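Local coordinates for protein putative transcriptional regulator, IclR family (Arthrobacter aurescens, PDB 3OBF) that is probably a DNA-binding transcriptional regulator, of which this chain is the C-terminal, GAF-like domain, at residues A[4-9]-A[35-40]; A[27-32]-A[69-74]; A[127-130]-A[134-137]. One frame throughout, in Å; residues are numbered along the deposited sequence.

How the interactions relate
All three contacts draw on one antiparallel sheet, in which strands 34-40, 24-29, 135-144 and 121-129 lie side by side in that order. Interaction 1 sets helix 3-20 against strand 34-40, interaction 2 ties the end of strand 24-29 to the segment leading into helix 73-82, and interaction 3 is the hairpin of strands 121-129 and 135-144. The centres of interactions 1 and 2 lie about 18 Å apart, yet their strands pair directly, with Met35 N 2.8 Å from Val28 O, a probable hydrogen bond. The centre of interaction 3 lies about 12 Å from that of interaction 1 and about 11 Å from that of interaction 2, where Ser70 CB meets Met135 CE at 3.6 Å.

Interaction 1: A[4-9]-A[35-40]; sequences EERRVA and MCVEQI
Glu38 reaches out from its strand with its carboxylate directed at the backbone carbonyl of Arg6 on the helix. CG stands anti to the backbone N (chi1 -161°) and the chain runs on extended, which carries Glu38 OE2 to 2.5 Å from Arg6 O. The same OE2 lies 3.9 Å from Ala9 CB, about one helical turn further on. Arg6 and Val37 meet at about a right angle: the aliphatic part of the arginine passes the valine, with Arg6 CG 3.9 Å from Val37 CG2. Helix 3-20 thus packs on strand 34-40 of the antiparallel sheet in this GAF-like domain, the two short axes 9.2 Å apart and running nearly parallel at 23°. Val37 and Glu38 both face Leu26 on the adjoining strand, a classic beta bulge, and both also point toward the helix. Beyond its bend at chi3, the Arg6 guanidinium meets a water in its plane, at an edge; this water accepts from Arg6 NH2 at 2.9 Å and donates to Glu38 OE1 at 2.8 Å, bridging two charged groups that are not in direct contact. Arg6 NH1 donates to Ser1 O.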
ATOM      1  N   GLU A   4      12.880  13.741   0.560  1.00 39.63           N
ATOM      2  CA  GLU A   4      13.669  12.868  -0.301  1.00 38.56           C
ATOM      3  C   GLU A   4      12.809  11.732  -0.912  1.00 35.89           C
ATOM      4  O   GLU A   4      12.939  11.400  -2.101  1.00 34.95           O
ATOM      5  CB  GLU A   4      14.904  12.311   0.419  1.00 40.05           C
ATOM      6  CG  GLU A   4      16.000  11.841  -0.574  1.00 45.59           C
ATOM      7  CD  GLU A   4      17.108  10.955   0.058  1.00 53.24           C
ATOM      8  OE1 GLU A   4      17.391  11.078   1.279  1.00 55.44           O
ATOM      9  OE2 GLU A   4      17.720  10.129  -0.679  1.00 57.02           O
ATOM     10  N   GLU A   5      11.918  11.169  -0.102  1.00 32.94           N
ATOM     11  CA  GLU A   5      11.036  10.102  -0.561  1.00 31.02           C
ATOM     12  C   GLU A   5      10.196  10.614  -1.742  1.00 29.40           C
ATOM     13  O   GLU A   5      10.085   9.948  -2.771  1.00 27.96           O
ATOM     14  CB  GLU A   5      10.090   9.643   0.573  1.00 30.42           C
ATOM     15  CG  GLU A   5      10.773   8.740   1.618  1.00 32.83           C
ATOM     16  CD  GLU A   5      11.536   9.515   2.687  1.00 34.17           C
ATOM     17  OE1 GLU A   5      11.563  10.776   2.719  1.00 34.60           O
ATOM     18  OE2 GLU A   5      12.113   8.848   3.530  1.00 38.57           O
ATOM     19  N   ARG A   6       9.611  11.794  -1.567  1.00 27.69           N
ATOM     20  CA  ARG A   6       8.750  12.369  -2.579  1.00 27.99           C
ATOM     21  C   ARG A   6       9.517  12.664  -3.861  1.00 27.97           C
ATOM     22  O   ARG A   6       9.021  12.402  -4.967  1.00 27.96           O
ATOM     23  CB  ARG A   6       8.027  13.616  -2.054  1.00 27.64           C
ATOM     24  CG  ARG A   6       6.775  13.243  -1.205  1.00 29.03           C
ATOM     25  CD  ARG A   6       5.951  14.458  -0.805  1.00 30.18           C
ATOM     26  NE  ARG A   6       6.714  15.346   0.076  1.00 35.33           N
ATOM     27  CZ  ARG A   6       7.399  16.425  -0.303  1.00 38.11           C
ATOM     28  NH1 ARG A   6       8.063  17.134   0.608  1.00 41.65           N
ATOM     29  NH2 ARG A   6       7.429  16.813  -1.573  1.00 39.17           N
ATOM     30  N   ARG A   7      10.732  13.183  -3.700  1.00 27.61           N
ATOM     31  CA  ARG A   7      11.555  13.528  -4.833  1.00 28.49           C
ATOM     32  C   ARG A   7      11.992  12.266  -5.615  1.00 28.19           C
ATOM     33  O   ARG A   7      11.904  12.207  -6.838  1.00 27.77           O
ATOM     34  CB  ARG A   7      12.764  14.367  -4.365  1.00 28.82           C
ATOM     35  CG  ARG A   7      13.900  14.469  -5.369  1.00 33.14           C
ATOM     36  CD  ARG A   7      14.627  15.811  -5.230  1.00 41.12           C
ATOM     37  NE  ARG A   7      13.669  16.919  -5.416  1.00 49.31           N
ATOM     38  CZ  ARG A   7      13.862  18.187  -5.019  1.00 53.24           C
ATOM     39  NH1 ARG A   7      14.994  18.547  -4.410  1.00 56.00           N
ATOM     40  NH2 ARG A   7      12.920  19.107  -5.223  1.00 53.98           N
ATOM     41  N   VAL A   8      12.450  11.257  -4.898  1.00 27.84           N
ATOM     42  CA  VAL A   8      12.956  10.071  -5.549  1.00 28.23           C
ATOM     43  C   VAL A   8      11.802   9.294  -6.180  1.00 27.21           C
ATOM     44  O   VAL A   8      11.960   8.678  -7.227  1.00 27.50           O
ATOM     45  CB  VAL A   8      13.725   9.195  -4.536  1.00 28.92           C
ATOM     46  CG1 VAL A   8      13.783   7.762  -5.005  1.00 32.36           C
ATOM     47  CG2 VAL A   8      15.119   9.760  -4.311  1.00 29.44           C
ATOM     48  N   ALA A   9      10.630   9.353  -5.556  1.00 25.62           N
ATOM     49  CA  ALA A   9       9.520   8.558  -6.008  1.00 25.27           C
ATOM     50  C   ALA A   9       8.872   9.122  -7.241  1.00 25.34           C
ATOM     51  O   ALA A   9       8.342   8.348  -8.043  1.00 25.43           O
ATOM     52  CB  ALA A   9       8.440   8.341  -4.898  1.00 23.89           C
HETATM   53  N   MSE A  35      -1.601   7.798   4.264  1.00 28.30           N
HETATM   54  CA  MSE A  35      -1.953   9.040   3.570  1.00 28.49           C
HETATM   55  C   MSE A  35      -1.253   9.162   2.240  1.00 26.98           C
HETATM   56  O   MSE A  35      -0.052   8.902   2.143  1.00 25.89           O
HETATM   57  CB  MSE A  35      -1.676  10.284   4.443  1.00 29.63           C
HETATM   58  CG  MSE A  35      -2.237  11.580   3.866  1.00 33.47           C
HETATM   59 SE   MSE A  35      -1.836  13.092   5.016  1.00 46.76          SE
HETATM   60  CE  MSE A  35      -3.075  14.433   4.389  1.00 47.44           C
ATOM     61  N   CYS A  36      -2.005   9.581   1.223  1.00 27.00           N
ATOM     62  CA  CYS A  36      -1.420   9.796  -0.085  1.00 26.59           C
ATOM     63  C   CYS A  36      -0.698  11.165  -0.153  1.00 26.25           C
ATOM     64  O   CYS A  36      -1.305  12.217   0.060  1.00 26.45           O
ATOM     65  CB  CYS A  36      -2.461   9.649  -1.189  1.00 26.28           C
ATOM     66  SG  CYS A  36      -1.728  10.053  -2.800  1.00 27.62           S
ATOM     67  N   VAL A  37       0.605  11.142  -0.403  1.00 24.82           N
ATOM     68  CA  VAL A  37       1.363  12.402  -0.422  1.00 24.81           C
ATOM     69  C   VAL A  37       1.894  12.754  -1.820  1.00 25.12           C
ATOM     70  O   VAL A  37       2.405  13.846  -2.015  1.00 26.39           O
ATOM     71  CB  VAL A  37       2.553  12.387   0.562  1.00 24.78           C
ATOM     72  CG1 VAL A  37       2.064  12.216   1.984  1.00 25.92           C
ATOM     73  CG2 VAL A  37       3.634  11.329   0.155  1.00 23.65           C
ATOM     74  N   GLU A  38       1.797  11.814  -2.764  1.00 24.18           N
ATOM     75  CA  GLU A  38       2.227  12.035  -4.135  1.00 24.56           C
ATOM     76  C   GLU A  38       1.560  10.984  -5.015  1.00 24.90           C
ATOM     77  O   GLU A  38       1.582   9.793  -4.687  1.00 24.74           O
ATOM     78  CB  GLU A  38       3.753  11.915  -4.249  1.00 24.67           C
ATOM     79  CG  GLU A  38       4.343  12.550  -5.498  1.00 24.67           C
ATOM     80  CD  GLU A  38       5.857  12.749  -5.358  1.00 26.17           C
ATOM     81  OE1 GLU A  38       6.279  13.927  -5.358  1.00 26.86           O
ATOM     82  OE2 GLU A  38       6.611  11.739  -5.233  1.00 23.72           O
ATOM     83  N   GLN A  39       0.974  11.411  -6.131  1.00 25.10           N
ATOM     84  CA  GLN A  39       0.298  10.476  -7.016  1.00 25.64           C
ATOM     85  C   GLN A  39       0.240  10.935  -8.482  1.00 25.65           C
ATOM     86  O   GLN A  39       0.313  12.134  -8.777  1.00 25.57           O
ATOM     87  CB  GLN A  39      -1.107  10.147  -6.460  1.00 25.90           C
ATOM     88  CG  GLN A  39      -2.119  11.289  -6.585  1.00 27.08           C
ATOM     89  CD  GLN A  39      -3.032  11.111  -7.788  1.00 29.55           C
ATOM     90  OE1 GLN A  39      -2.813  11.729  -8.820  1.00 30.27           O
ATOM     91  NE2 GLN A  39      -4.053  10.250  -7.660  1.00 30.00           N
ATOM     92  N   ILE A  40       0.123   9.964  -9.387  1.00 25.81           N
ATOM     93  CA  ILE A  40      -0.028  10.202 -10.825  1.00 25.59           C
ATOM     94  C   ILE A  40      -1.366   9.597 -11.192  1.00 26.48           C
ATOM     95  O   ILE A  40      -1.603   8.440 -10.904  1.00 27.17           O
ATOM     96  CB  ILE A  40       1.014   9.436 -11.655  1.00 25.57           C
ATOM     97  CG1 ILE A  40       2.423   9.538 -11.060  1.00 25.47           C
ATOM     98  CG2 ILE A  40       0.958   9.883 -13.198  1.00 27.19           C
ATOM     99  CD1 ILE A  40       3.024  10.922 -11.222  1.00 29.17           C
TER
HETATM  100  O   HOH W   1       5.715  16.097  -3.760  1.00 31.05           O

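Interaction 2: A[27-32]-A[69-74]; sequences MVWNGN and ASENED
Trp29 and Glu71 make this contact through a single hydrogen bond between the last residue of strand 24-29 and the segment that leads into helix 73-82. The strand belongs to the antiparallel sheet of the IclR C-terminal domain, a member of the GAF clan, and the joint lies at the surface, burying 84 Å² in all.

The bond across the contact runs from Trp29 NE1 to Glu71 OE2, 2.9 Å long with an N-H...O angle of 153°. OE2 sits at the edge of the indole, close to the ring plane, and accepts the N-H through its anti lone pair, the one pointing away from OE1. The planes of ring and carboxylate are 54° apart, with the carboxylate meeting the indole at its N-H edge rather than lying over a face. On the tryptophan side CG is anti to the backbone N, which sends the indole toward Glu71; the glutamate bends at chi2 to bring its acid round to NE1.

Packing on the indole comes from helix 62-69 and from the turn of its own segment. The indole meets the ring of Phe67 with the planes nearly parallel, and it touches Leu68. One indole face carries the turn that follows the strand, with Gly31 N 3.4 Å above the plane of the Trp29 ring and offset toward the rim.

Local polar bonds shape both segments. Asn30 forms an Asx turn, its OD1 accepting from Asn32 N at 3.2 Å, while its ND2 donates to Glu33 OE1. On the other segment Asn72 is the N-cap of helix 73-82: its OD1 takes the capping bond from Asp74 N at 2.9 Å, with the donor standing above the carbonyl plane.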
HETATM    1  N   MSE A  27       2.461   6.533  -0.453  1.00 23.80           N
HETATM    2  CA  MSE A  27       1.772   6.641   0.819  1.00 23.54           C
HETATM    3  C   MSE A  27       2.782   6.793   1.970  1.00 23.52           C
HETATM    4  O   MSE A  27       3.897   6.234   1.927  1.00 22.63           O
HETATM    5  CB  MSE A  27       0.907   5.405   1.069  1.00 23.26           C
HETATM    6  CG  MSE A  27       0.167   4.907  -0.134  1.00 25.33           C
HETATM    7 SE   MSE A  27      -1.092   6.255  -0.852  1.00 29.36          SE
HETATM    8  CE  MSE A  27      -2.443   6.166   0.526  1.00 30.21           C
ATOM      9  N   VAL A  28       2.377   7.556   2.986  1.00 23.94           N
ATOM     10  CA  VAL A  28       3.089   7.594   4.263  1.00 24.55           C
ATOM     11  C   VAL A  28       2.159   7.222   5.428  1.00 25.68           C
ATOM     12  O   VAL A  28       0.937   7.325   5.325  1.00 25.69           O
ATOM     13  CB  VAL A  28       3.793   8.940   4.542  1.00 24.83           C
ATOM     14  CG1 VAL A  28       4.850   9.236   3.454  1.00 23.27           C
ATOM     15  CG2 VAL A  28       2.747  10.077   4.698  1.00 25.40           C
ATOM     16  N   TRP A  29       2.778   6.793   6.528  1.00 26.36           N
ATOM     17  CA  TRP A  29       2.080   6.276   7.691  1.00 27.34           C
ATOM     18  C   TRP A  29       2.216   7.293   8.794  1.00 28.20           C
ATOM     19  O   TRP A  29       3.336   7.746   9.069  1.00 28.76           O
ATOM     20  CB  TRP A  29       2.783   4.990   8.114  1.00 27.13           C
ATOM     21  CG  TRP A  29       2.127   4.210   9.226  1.00 27.73           C
ATOM     22  CD1 TRP A  29       2.704   3.836  10.417  1.00 28.99           C
ATOM     23  CD2 TRP A  29       0.800   3.677   9.237  1.00 26.71           C
ATOM     24  NE1 TRP A  29       1.805   3.115  11.172  1.00 30.72           N
ATOM     25  CE2 TRP A  29       0.627   3.009  10.473  1.00 28.95           C
ATOM     26  CE3 TRP A  29      -0.265   3.706   8.330  1.00 25.87           C
ATOM     27  CZ2 TRP A  29      -0.556   2.365  10.812  1.00 27.49           C
ATOM     28  CZ3 TRP A  29      -1.444   3.056   8.672  1.00 26.94           C
ATOM     29  CH2 TRP A  29      -1.577   2.391   9.895  1.00 27.48           C
ATOM     30  N   ASN A  30       1.114   7.678   9.409  1.00 29.11           N
ATOM     31  CA  ASN A  30       1.186   8.489  10.640  1.00 31.95           C
ATOM     32  C   ASN A  30       0.903   7.721  11.937  1.00 32.60           C
ATOM     33  O   ASN A  30       0.757   8.323  13.014  1.00 34.27           O
ATOM     34  CB  ASN A  30       0.289   9.736  10.558  1.00 32.33           C
ATOM     35  CG  ASN A  30      -1.166   9.400  10.426  1.00 33.39           C
ATOM     36  OD1 ASN A  30      -1.579   8.285  10.697  1.00 34.42           O
ATOM     37  ND2 ASN A  30      -1.967  10.379  10.027  1.00 37.07           N
ATOM     38  N   GLY A  31       0.788   6.405  11.842  1.00 33.25           N
ATOM     39  CA  GLY A  31       0.576   5.560  13.026  1.00 33.61           C
ATOM     40  C   GLY A  31      -0.825   5.015  13.167  1.00 33.89           C
ATOM     41  O   GLY A  31      -1.035   3.990  13.790  1.00 34.42           O
ATOM     42  N   ASN A  32      -1.807   5.699  12.600  1.00 34.19           N
ATOM     43  CA  ASN A  32      -3.134   5.105  12.560  1.00 34.81           C
ATOM     44  C   ASN A  32      -3.843   5.284  11.203  1.00 34.03           C
ATOM     45  O   ASN A  32      -5.042   4.967  11.070  1.00 34.07           O
ATOM     46  CB  ASN A  32      -3.977   5.551  13.784  1.00 36.10           C
ATOM     47  CG  ASN A  32      -4.138   7.054  13.870  1.00 37.41           C
ATOM     48  OD1 ASN A  32      -3.813   7.776  12.923  1.00 42.41           O
ATOM     49  ND2 ASN A  32      -4.622   7.537  14.993  1.00 37.91           N
ATOM     50  N   ALA A  69       2.428  -4.244   8.760  1.00 28.83           N
ATOM     51  CA  ALA A  69       3.533  -5.211   8.759  1.00 31.02           C
ATOM     52  C   ALA A  69       4.799  -4.665   9.426  1.00 32.47           C
ATOM     53  O   ALA A  69       5.605  -5.427   9.956  1.00 33.56           O
ATOM     54  CB  ALA A  69       3.832  -5.718   7.336  1.00 30.64           C
ATOM     55  N   SER A  70       4.957  -3.344   9.439  1.00 32.81           N
ATOM     56  CA  SER A  70       6.113  -2.733  10.105  1.00 34.13           C
ATOM     57  C   SER A  70       5.914  -2.540  11.608  1.00 34.25           C
ATOM     58  O   SER A  70       6.882  -2.238  12.309  1.00 34.96           O
ATOM     59  CB  SER A  70       6.468  -1.374   9.487  1.00 34.56           C
ATOM     60  OG  SER A  70       5.568  -0.370   9.946  1.00 35.80           O
ATOM     61  N   GLU A  71       4.682  -2.697  12.099  1.00 33.68           N
ATOM     62  CA  GLU A  71       4.392  -2.545  13.525  1.00 33.98           C
ATOM     63  C   GLU A  71       4.614  -3.841  14.328  1.00 34.65           C
ATOM     64  O   GLU A  71       4.646  -4.954  13.809  1.00 34.48           O
ATOM     65  CB  GLU A  71       2.945  -2.053  13.756  1.00 33.84           C
ATOM     66  CG  GLU A  71       2.587  -0.688  13.128  1.00 35.19           C
ATOM     67  CD  GLU A  71       3.194   0.536  13.853  1.00 38.84           C
ATOM     68  OE1 GLU A  71       3.838   0.380  14.920  1.00 40.78           O
ATOM     69  OE2 GLU A  71       3.011   1.675  13.356  1.00 39.21           O
ATOM     70  N   ASN A  72       4.765  -3.671  15.619  1.00 35.13           N
ATOM     71  CA  ASN A  72       4.763  -4.780  16.523  1.00 37.11           C
ATOM     72  C   ASN A  72       3.336  -5.415  16.523  1.00 37.01           C
ATOM     73  O   ASN A  72       2.334  -4.699  16.391  1.00 35.31           O
ATOM     74  CB  ASN A  72       5.168  -4.206  17.890  1.00 37.82           C
ATOM     75  CG  ASN A  72       5.072  -5.183  18.960  1.00 40.34           C
ATOM     76  OD1 ASN A  72       3.988  -5.409  19.492  1.00 46.15           O
ATOM     77  ND2 ASN A  72       6.200  -5.776  19.330  1.00 41.57           N
ATOM     78  N   GLU A  73       3.268  -6.751  16.615  1.00 38.12           N
ATOM     79  CA  GLU A  73       1.989  -7.500  16.638  1.00 39.38           C
ATOM     80  C   GLU A  73       0.988  -6.911  17.608  1.00 38.77           C
ATOM     81  O   GLU A  73      -0.168  -6.699  17.268  1.00 38.64           O
ATOM     82  CB  GLU A  73       2.198  -8.980  16.985  1.00 40.55           C
ATOM     83  CG  GLU A  73       2.293  -9.889  15.745  1.00 46.87           C
ATOM     84  CD  GLU A  73       2.432 -11.392  16.048  1.00 54.04           C
ATOM     85  OE1 GLU A  73       2.954 -12.111  15.151  1.00 57.69           O
ATOM     86  OE2 GLU A  73       2.038 -11.853  17.158  1.00 57.23           O
ATOM     87  N   ASP A  74       1.455  -6.619  18.811  1.00 38.55           N
ATOM     88  CA  ASP A  74       0.592  -6.106  19.872  1.00 38.81           C
ATOM     89  C   ASP A  74       0.043  -4.738  19.550  1.00 36.68           C
ATOM     90  O   ASP A  74      -1.081  -4.445  19.888  1.00 37.00           O
ATOM     91  CB  ASP A  74       1.358  -6.122  21.198  1.00 40.22           C
ATOM     92  CG  ASP A  74       2.175  -7.412  21.365  1.00 45.76           C
ATOM     93  OD1 ASP A  74       1.631  -8.397  21.940  1.00 49.67           O
ATOM     94  OD2 ASP A  74       3.336  -7.463  20.840  1.00 51.12           O
TER

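Interaction 3: A[127-130]-A[134-137]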
ATOM      1  N   PRO A 127       6.278  -1.968   0.294  1.00 21.89           N
ATOM      2  CA  PRO A 127       6.980  -1.087   1.235  1.00 22.13           C
ATOM      3  C   PRO A 127       8.240  -0.469   0.616  1.00 22.90           C
ATOM      4  O   PRO A 127       8.829  -1.048  -0.281  1.00 22.99           O
ATOM      5  CB  PRO A 127       7.318  -2.017   2.417  1.00 21.93           C
ATOM      6  CG  PRO A 127       7.424  -3.428   1.748  1.00 22.59           C
ATOM      7  CD  PRO A 127       6.448  -3.408   0.610  1.00 21.49           C
ATOM      8  N   VAL A 128       8.609   0.722   1.087  1.00 23.52           N
ATOM      9  CA  VAL A 128       9.808   1.417   0.669  1.00 24.38           C
ATOM     10  C   VAL A 128      10.620   1.514   1.932  1.00 25.93           C
ATOM     11  O   VAL A 128      10.059   1.815   2.983  1.00 26.14           O
ATOM     12  CB  VAL A 128       9.461   2.840   0.150  1.00 24.51           C
ATOM     13  CG1 VAL A 128      10.737   3.696  -0.033  1.00 23.80           C
ATOM     14  CG2 VAL A 128       8.692   2.743  -1.163  1.00 23.10           C
ATOM     15  N   TYR A 129      11.917   1.224   1.848  1.00 27.62           N
ATOM     16  CA  TYR A 129      12.814   1.294   3.015  1.00 28.58           C
ATOM     17  C   TYR A 129      13.921   2.331   2.857  1.00 29.33           C
ATOM     18  O   TYR A 129      14.368   2.593   1.739  1.00 28.15           O
ATOM     19  CB  TYR A 129      13.478  -0.068   3.294  1.00 29.07           C
ATOM     20  CG  TYR A 129      12.493  -1.156   3.563  1.00 29.55           C
ATOM     21  CD1 TYR A 129      11.995  -1.363   4.834  1.00 29.95           C
ATOM     22  CD2 TYR A 129      12.070  -1.990   2.537  1.00 29.59           C
ATOM     23  CE1 TYR A 129      11.065  -2.394   5.084  1.00 31.02           C
ATOM     24  CE2 TYR A 129      11.173  -3.014   2.770  1.00 29.53           C
ATOM     25  CZ  TYR A 129      10.673  -3.203   4.042  1.00 29.73           C
ATOM     26  OH  TYR A 129       9.763  -4.204   4.249  1.00 30.33           O
ATOM     27  N   ASP A 130      14.367   2.891   3.984  1.00 31.00           N
ATOM     28  CA  ASP A 130      15.516   3.803   3.994  1.00 33.36           C
ATOM     29  C   ASP A 130      16.797   3.017   4.278  1.00 35.01           C
ATOM     30  O   ASP A 130      16.761   1.778   4.397  1.00 34.45           O
ATOM     31  CB  ASP A 130      15.322   4.957   4.997  1.00 33.90           C
ATOM     32  CG  ASP A 130      15.386   4.518   6.498  1.00 35.22           C
ATOM     33  OD1 ASP A 130      15.909   3.411   6.856  1.00 34.40           O
ATOM     34  OD2 ASP A 130      14.916   5.333   7.341  1.00 35.53           O
ATOM     35  N   ASN A 134      14.420   1.054   7.940  1.00 32.24           N
ATOM     36  CA  ASN A 134      13.121   1.512   8.396  1.00 31.35           C
ATOM     37  C   ASN A 134      12.207   1.545   7.206  1.00 30.35           C
ATOM     38  O   ASN A 134      12.586   2.019   6.113  1.00 29.84           O
ATOM     39  CB  ASN A 134      13.168   2.920   9.009  1.00 31.59           C
ATOM     40  CG  ASN A 134      14.101   3.020  10.190  1.00 32.53           C
ATOM     41  OD1 ASN A 134      14.106   2.154  11.073  1.00 33.27           O
ATOM     42  ND2 ASN A 134      14.924   4.080  10.208  1.00 31.21           N
HETATM   43  N   MSE A 135      10.998   1.056   7.400  1.00 29.59           N
HETATM   44  CA  MSE A 135       9.998   1.237   6.387  1.00 29.39           C
HETATM   45  C   MSE A 135       9.543   2.695   6.429  1.00 29.11           C
HETATM   46  O   MSE A 135       9.080   3.159   7.451  1.00 29.85           O
HETATM   47  CB  MSE A 135       8.813   0.292   6.592  1.00 29.15           C
HETATM   48  CG  MSE A 135       7.849   0.320   5.353  1.00 29.67           C
HETATM   49 SE   MSE A 135       6.220  -0.603   5.795  1.00 36.46          SE
HETATM   50  CE  MSE A 135       6.938  -2.429   6.037  1.00 33.04           C
ATOM     51  N   VAL A 136       9.643   3.406   5.315  1.00 28.61           N
ATOM     52  CA  VAL A 136       9.388   4.855   5.330  1.00 28.38           C
ATOM     53  C   VAL A 136       8.212   5.302   4.492  1.00 27.69           C
ATOM     54  O   VAL A 136       7.732   6.414   4.637  1.00 27.70           O
ATOM     55  CB  VAL A 136      10.655   5.678   4.933  1.00 28.97           C
ATOM     56  CG1 VAL A 136      11.736   5.466   5.997  1.00 28.32           C
ATOM     57  CG2 VAL A 136      11.137   5.302   3.551  1.00 26.91           C
ATOM     58  N   ALA A 137       7.721   4.419   3.629  1.00 26.72           N
ATOM     59  CA  ALA A 137       6.643   4.780   2.742  1.00 25.44           C
ATOM     60  C   ALA A 137       6.166   3.509   2.102  1.00 25.05           C
ATOM     61  O   ALA A 137       6.743   2.445   2.312  1.00 25.63           O
ATOM     62  CB  ALA A 137       7.134   5.775   1.671  1.00 24.91           C
TER
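The Tyr129 ring is met obliquely, neither squarely on a face nor at an edge, by Met135 CA, 3.6 Å from Tyr129 CD1, and by Asn134 O. Met135 opens the second strand of the beta hairpin 121-129/135-144, and Asn134 is the turn residue just before it. The other flat pair, the Asp130 carboxylate and the Asn134 amide, stands 70° apart. Asn134 ND2 donates at 3.1 Å to the syn lone pair of Asp130 OD2, which lies close to the amide plane of Asn134, whereas Asn134 N approaches OD1 from above the carboxylate plane. OD1 also accepts from Arg132 N inside the turn. Replacing Asp130 with an alanine would probably leave Asn134 N and ND2 without these acceptors and let the turn move more freely.

A classic beta bulge shifts the register: Val136 and Ala137 both face Val128, whose N donates to Ala137 O and whose O accepts from Val136 N at 2.9 Å. Val128 packs its CB on Ala137 CB at 4.0 Å, and its side chain also touches helix 150-170. Tyr129 and Met135 share the other side. There the selenomethionine extends with CG anti to the backbone N (chi1 -170°), then bends at chi3, placing Met135 CE 3.7 Å from Pro127 CB.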